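Local coordinates for CheA (Treponema denticola, PDB 6Y1Y), which is a chemotaxis histidine kinase, represented by its dimerization domain, that probably autophosphorylates and passes the phosphate on to response regulators, at the interface of chains A and B. Coordinates in Å, arbitrary orientation; residue numbers count along the deposited sequence, not the author numbering. Chains: chain A/B, CheA.

All three contacts join helix 7-67 of one chain to helix 93-125 of the other, within the two-fold symmetric dimer of the CheA dimerization domain. Contact 1 also pairs like residues of the two chains. Its C-alpha centre lies about 20 Å from that of contact 2 and 18 Å from that of contact 3; contacts 2 and 3 are about 36 Å apart. The series runs from the end of the bundle where the chain termini gather to the start of helix 93-125. Contact 1 straddles the two-fold axis, whereas contacts 2 and 3 each recur with the chains exchanged, and together they hold two helical hairpins as a four-helix bundle.

Contact 1: the interface of chains A and B. Residues chain A 24, 27, 104, 108, 111; chain B 24, 27, 104, 111.
The backbone carbonyl oxygen O of B:Leu27 is approached by two groups of chain A: ring atom CZ of A:Phe104 at 3.5 Å and the hydroxyl OG of A:Ser108 at 4.0 Å, both packing contacts too long or too apolar for a hydrogen bond. The two-fold mate of the ring contact joins A:Leu27 O to B:Phe104 CZ. Between these carbonyls the two Phe104 rings arrive from opposite directions and stack face to face, 3.9 Å between centroids and 15° between planes. B:Phe104 CZ sits over the centre of the A ring, whereas A:Phe104 CZ lies nearer the rim of the B ring. In both residues CG is anti to the backbone N (chi1 179° in A:Phe104), directing each ring across the interface. Alongside, leucines from both chains interlock. A:Leu111 CD2 meets B:Leu27 CD1 at 3.6 Å, the two side chains crossing at about a right angle. A:Leu111 and B:Leu111 come tip to tip, CD2 to CD2 at 3.7 Å, and A:Leu27 and B:Leu27 do likewise through CD1. The alkyl part of B:Lys24 slides past A:Leu111 in the opposite sense, and its CE lies 3.7 Å from the backbone O of A:Ser108.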
loop_
_atom_site.group_PDB
_atom_site.type_symbol
_atom_site.label_atom_id
_atom_site.label_comp_id
_atom_site.label_asym_id
_atom_site.label_seq_id
_atom_site.Cartn_x
_atom_site.Cartn_y
_atom_site.Cartn_z
ATOM N N LYS A 24 12.429 12.249 7.761
ATOM C CA LYS A 24 11.665 12.825 6.656
ATOM C C LYS A 24 12.107 12.252 5.311
ATOM O O LYS A 24 11.272 11.900 4.470
ATOM C CB LYS A 24 11.827 14.348 6.676
ATOM C CG LYS A 24 11.034 15.110 5.634
ATOM C CD LYS A 24 11.863 15.443 4.390
ATOM C CE LYS A 24 13.102 16.256 4.728
ATOM N NZ LYS A 24 13.900 16.543 3.497
ATOM N N LEU A 27 10.803 8.658 5.032
ATOM C CA LEU A 27 9.364 8.637 4.802
ATOM C C LEU A 27 9.033 9.039 3.373
ATOM O O LEU A 27 8.138 8.454 2.754
ATOM C CB LEU A 27 8.653 9.548 5.805
ATOM C CG LEU A 27 8.618 8.953 7.209
ATOM C CD1 LEU A 27 8.229 9.945 8.277
ATOM C CD2 LEU A 27 7.668 7.765 7.235
ATOM N N PHE A 104 7.993 1.517 6.687
ATOM C CA PHE A 104 7.226 2.708 7.040
ATOM C C PHE A 104 6.909 2.736 8.537
ATOM O O PHE A 104 7.084 3.767 9.197
ATOM C CB PHE A 104 5.966 2.746 6.154
ATOM C CG PHE A 104 5.021 3.912 6.400
ATOM C CD1 PHE A 104 5.415 5.082 7.040
ATOM C CD2 PHE A 104 3.712 3.823 5.954
ATOM C CE1 PHE A 104 4.506 6.115 7.249
ATOM C CE2 PHE A 104 2.809 4.853 6.150
ATOM C CZ PHE A 104 3.196 5.996 6.797
ATOM N N SER A 108 7.929 5.742 11.036
ATOM C CA SER A 108 6.870 6.475 11.715
ATOM C C SER A 108 7.036 6.397 13.228
ATOM O O SER A 108 6.907 7.408 13.929
ATOM C CB SER A 108 5.518 5.921 11.270
ATOM O OG SER A 108 4.466 6.476 12.007
ATOM N N LEU A 111 9.777 8.605 14.265
ATOM C CA LEU A 111 9.332 9.992 14.297
ATOM C C LEU A 111 8.573 10.289 15.584
ATOM O O LEU A 111 8.711 11.375 16.161
ATOM C CB LEU A 111 8.463 10.289 13.079
ATOM C CG LEU A 111 7.957 11.732 12.974
ATOM C CD1 LEU A 111 9.119 12.705 12.863
ATOM C CD2 LEU A 111 7.005 11.877 11.785
ATOM N N LYS B 24 2.870 13.392 12.838
ATOM C CA LYS B 24 3.228 12.040 13.268
ATOM C C LYS B 24 1.991 11.191 13.536
ATOM O O LYS B 24 1.932 10.021 13.134
ATOM C CB LYS B 24 4.116 12.095 14.516
ATOM C CG LYS B 24 4.660 10.731 14.976
ATOM C CD LYS B 24 3.753 9.980 15.976
ATOM C CE LYS B 24 4.073 8.478 15.970
ATOM N NZ LYS B 24 3.219 7.660 16.887
ATOM N N LEU B 27 0.635 10.147 10.250
ATOM C CA LEU B 27 1.478 9.128 9.635
ATOM C C LEU B 27 1.271 7.784 10.309
ATOM O O LEU B 27 1.264 6.745 9.642
ATOM C CB LEU B 27 2.950 9.546 9.701
ATOM C CG LEU B 27 3.302 10.694 8.759
ATOM C CD1 LEU B 27 4.617 11.340 9.148
ATOM C CD2 LEU B 27 3.361 10.211 7.309
ATOM N N PHE B 104 -0.887 9.559 2.605
ATOM C CA PHE B 104 0.490 9.445 3.075
ATOM C C PHE B 104 1.388 10.492 2.412
ATOM O O PHE B 104 2.151 11.187 3.091
ATOM C CB PHE B 104 0.974 8.012 2.810
ATOM C CG PHE B 104 2.408 7.737 3.206
ATOM C CD1 PHE B 104 3.062 8.500 4.156
ATOM C CD2 PHE B 104 3.078 6.665 2.652
ATOM C CE1 PHE B 104 4.383 8.220 4.504
ATOM C CE2 PHE B 104 4.402 6.378 3.004
ATOM C CZ PHE B 104 5.048 7.159 3.928
ATOM N N LEU B 111 5.460 17.054 6.501
ATOM C CA LEU B 111 6.589 16.826 7.394
ATOM C C LEU B 111 7.857 17.449 6.837
ATOM O O LEU B 111 8.651 18.025 7.589
ATOM C CB LEU B 111 6.783 15.330 7.627
ATOM C CG LEU B 111 7.965 14.990 8.537
ATOM C CD1 LEU B 111 7.757 15.574 9.913
ATOM C CD2 LEU B 111 8.153 13.493 8.616
#

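Contact 2: the interface of chains A and B. Residues chain A 119, 122-123, 126; chain B 10, 13-14, 17.
A:Gln119 and A:Arg126 touch B:Val17 and B:Leu14 through their backbone and aliphatic portions; the flat amide and guanidinium ends take no part in these contacts, and no ring is stacked here. A:Gln119 offers its CA to methyl CG1 of B:Val17 at 3.7 Å, with CB a little farther off. A:Arg126 offers methylene CG to B:Leu14 CD1 at 3.9 Å, its chain, bent at chi2 (49°), crossing the leucine at about a right angle. Between them, A:Val122 and B:Leu14 make the main apolar pair and bury the most surface of the patch. They slide past each other in opposite directions, with A:Val122 CG1 against B:Leu14 CD2 at 3.5 Å. Methyl CG1 of A:Val122, pointing directly away from the valine's own backbone N (chi1 -180°), is turned toward chain B, where it also meets B:Ile10 CG2 at 4.0 Å and B:Leu13 CB at 4.1 Å. The B:Leu14 fork divides its contacts: CD2 also packs on the thioether sulfur SD of A:Met123 at 3.8 Å, while CD1 faces the arginine methylene. The leucine tip is thus wedged among three side chains of A, much like a knob in coiled-coil packing. The patch lies near the termini, where the last turns of helix 93-125 of A, and A:Arg126 just beyond them, pack on the first turns of helix 7-67 of B.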
loop_
_atom_site.group_PDB
_atom_site.type_symbol
_atom_site.label_atom_id
_atom_site.label_comp_id
_atom_site.label_asym_id
_atom_site.label_seq_id
_atom_site.Cartn_x
_atom_site.Cartn_y
_atom_site.Cartn_z
ATOM N N GLN A 119 9.299 17.541 22.023
ATOM C CA GLN A 119 8.266 18.194 22.812
ATOM C C GLN A 119 8.749 18.433 24.228
ATOM O O GLN A 119 8.734 19.563 24.709
ATOM C CB GLN A 119 6.991 17.351 22.820
ATOM C CG GLN A 119 5.764 18.085 23.316
ATOM C CD GLN A 119 4.470 17.362 22.964
ATOM O OE1 GLN A 119 3.908 17.556 21.888
ATOM N NE2 GLN A 119 3.992 16.530 23.876
ATOM N N VAL A 122 11.837 21.160 24.265
ATOM C CA VAL A 122 11.477 22.558 24.051
ATOM C C VAL A 122 10.558 23.038 25.176
ATOM O O VAL A 122 10.613 24.213 25.570
ATOM C CB VAL A 122 10.856 22.747 22.647
ATOM C CG1 VAL A 122 10.476 24.208 22.404
ATOM C CG2 VAL A 122 11.796 22.261 21.562
ATOM N N MET A 123 9.768 22.123 25.769
ATOM C CA MET A 123 8.812 22.494 26.810
ATOM C C MET A 123 9.566 22.825 28.085
ATOM O O MET A 123 9.169 23.718 28.846
ATOM C CB MET A 123 7.887 21.302 27.101
ATOM C CG MET A 123 6.877 21.006 26.011
ATOM S SD MET A 123 5.298 21.763 25.717
ATOM C CE MET A 123 4.350 21.277 27.168
ATOM N N ARG A 126 10.818 26.222 27.925
ATOM C CA ARG A 126 9.737 27.180 28.138
ATOM C C ARG A 126 9.472 27.410 29.616
ATOM O O ARG A 126 8.788 28.373 29.985
ATOM C CB ARG A 126 8.466 26.672 27.453
ATOM C CG ARG A 126 7.319 27.657 27.474
ATOM C CD ARG A 126 7.771 29.030 27.014
ATOM N NE ARG A 126 6.721 30.011 27.265
ATOM C CZ ARG A 126 6.462 30.555 28.451
ATOM N NH1 ARG A 126 7.187 30.236 29.519
ATOM N NH2 ARG A 126 5.469 31.424 28.567
ATOM N N ILE B 10 10.986 30.494 21.341
ATOM C CA ILE B 10 10.751 29.175 21.915
ATOM C C ILE B 10 9.274 28.812 21.810
ATOM O O ILE B 10 8.921 27.662 21.521
ATOM C CB ILE B 10 11.245 29.138 23.374
ATOM C CG1 ILE B 10 12.770 29.272 23.428
ATOM C CG2 ILE B 10 10.768 27.870 24.080
ATOM C CD1 ILE B 10 13.511 28.050 22.945
ATOM N N LEU B 13 8.788 27.705 18.302
ATOM C CA LEU B 13 9.230 26.327 18.125
ATOM C C LEU B 13 8.222 25.344 18.697
ATOM O O LEU B 13 8.067 24.240 18.167
ATOM C CB LEU B 13 10.596 26.117 18.775
ATOM C CG LEU B 13 11.789 26.673 18.004
ATOM C CD1 LEU B 13 13.085 26.236 18.669
ATOM C CD2 LEU B 13 11.747 26.218 16.552
ATOM N N LEU B 14 7.540 25.718 19.783
ATOM C CA LEU B 14 6.512 24.852 20.349
ATOM C C LEU B 14 5.391 24.605 19.355
ATOM O O LEU B 14 4.868 23.488 19.263
ATOM C CB LEU B 14 5.945 25.475 21.622
ATOM C CG LEU B 14 6.863 25.466 22.831
ATOM C CD1 LEU B 14 6.257 26.318 23.933
ATOM C CD2 LEU B 14 7.058 24.031 23.299
ATOM N N VAL B 17 6.659 22.161 16.856
ATOM C CA VAL B 17 6.690 20.805 17.393
ATOM C C VAL B 17 5.273 20.251 17.495
ATOM O O VAL B 17 5.031 19.065 17.239
ATOM C CB VAL B 17 7.414 20.776 18.754
ATOM C CG1 VAL B 17 7.290 19.400 19.404
ATOM C CG2 VAL B 17 8.878 21.170 18.594
#

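Contact 3: the interface of chains A and B. Residues chain A 38; chain B 94, 98, 101.
This is a mixed helix-to-helix interface of the dimer, in which A:Tyr38 is laid against B:Lys98 and tethered through a water, adding a contact from chain A to the early turns of helix 93-125 of B. The tyrosine ring and the lysine chain cross obliquely. CB of B:Lys98 stands over one face of the A:Tyr38 ring in a CH-pi contact, 4.0 Å from the centroid and shifted toward the rim, nearest to CE1. From there the lysine runs on over the ring: its chain is extended beyond CG (chi2 176°), and methylene CD of B:Lys98 comes within 3.7 Å of A:Tyr38 CZ. Since the alkyl chain follows the ring toward its phenol end, the lysine amine nitrogen and the phenol hydroxyl finish close to one water. The water lies 2.9 Å from NZ of B:Lys98 and 3.1 Å from OH of A:Tyr38, linking both polar ends across the interface. CE1 of A:Tyr38 also meets the backbone carbonyl oxygen O of B:Asp94, 3.4 Å away, a van der Waals contact. Toward the backbone of the tyrosine, methyl CG2 of B:Val101 reaches CB of A:Tyr38 at 4.2 Å. A chi1 of 162° swings the ring away from the tyrosine's own backbone N and onto the partner. A:Tyr38 projects from the middle of helix 7-67, and B:Asp94, B:Lys98 and B:Val101 lie along the first turns of helix 93-125.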
loop_
_atom_site.group_PDB
_atom_site.type_symbol
_atom_site.label_atom_id
_atom_site.label_comp_id
_atom_site.label_asym_id
_atom_site.label_seq_id
_atom_site.Cartn_x
_atom_site.Cartn_y
_atom_site.Cartn_z
ATOM N N TYR A 38 0.820 0.745 -5.462
ATOM C CA TYR A 38 -0.483 1.027 -6.058
ATOM C C TYR A 38 -0.455 0.738 -7.564
ATOM O O TYR A 38 -1.358 0.082 -8.093
ATOM C CB TYR A 38 -0.934 2.467 -5.789
ATOM C CG TYR A 38 -2.014 2.811 -6.776
ATOM C CD1 TYR A 38 -3.267 2.221 -6.687
ATOM C CD2 TYR A 38 -1.752 3.654 -7.842
ATOM C CE1 TYR A 38 -4.249 2.490 -7.634
ATOM C CE2 TYR A 38 -2.718 3.926 -8.790
ATOM C CZ TYR A 38 -3.965 3.340 -8.678
ATOM O OH TYR A 38 -4.930 3.614 -9.633
ATOM N N ASP B 94 -8.362 -1.168 -5.366
ATOM C CA ASP B 94 -7.490 -0.257 -6.105
ATOM C C ASP B 94 -7.722 1.191 -5.669
ATOM O O ASP B 94 -6.759 1.937 -5.460
ATOM C CB ASP B 94 -7.642 -0.434 -7.632
ATOM C CG ASP B 94 -9.092 -0.411 -8.132
ATOM O OD1 ASP B 94 -10.041 -0.159 -7.372
ATOM O OD2 ASP B 94 -9.284 -0.660 -9.347
ATOM N N LYS B 98 -5.098 3.589 -3.564
ATOM C CA LYS B 98 -4.696 4.885 -4.099
ATOM C C LYS B 98 -4.963 6.002 -3.097
ATOM O O LYS B 98 -4.122 6.879 -2.895
ATOM C CB LYS B 98 -5.416 5.168 -5.418
ATOM C CG LYS B 98 -4.765 6.340 -6.145
ATOM C CD LYS B 98 -5.369 6.604 -7.510
ATOM C CE LYS B 98 -4.603 7.736 -8.169
ATOM N NZ LYS B 98 -5.150 8.105 -9.508
ATOM N N VAL B 101 -2.317 6.019 -0.415
ATOM C CA VAL B 101 -1.066 6.608 -0.898
ATOM C C VAL B 101 -1.172 8.125 -0.930
ATOM O O VAL B 101 -0.265 8.837 -0.480
ATOM C CB VAL B 101 -0.690 6.046 -2.288
ATOM C CG1 VAL B 101 0.549 6.770 -2.838
ATOM C CG2 VAL B 101 -0.444 4.538 -2.217
HETATM O O HOH W 1 -4.333 6.050 -11.378
#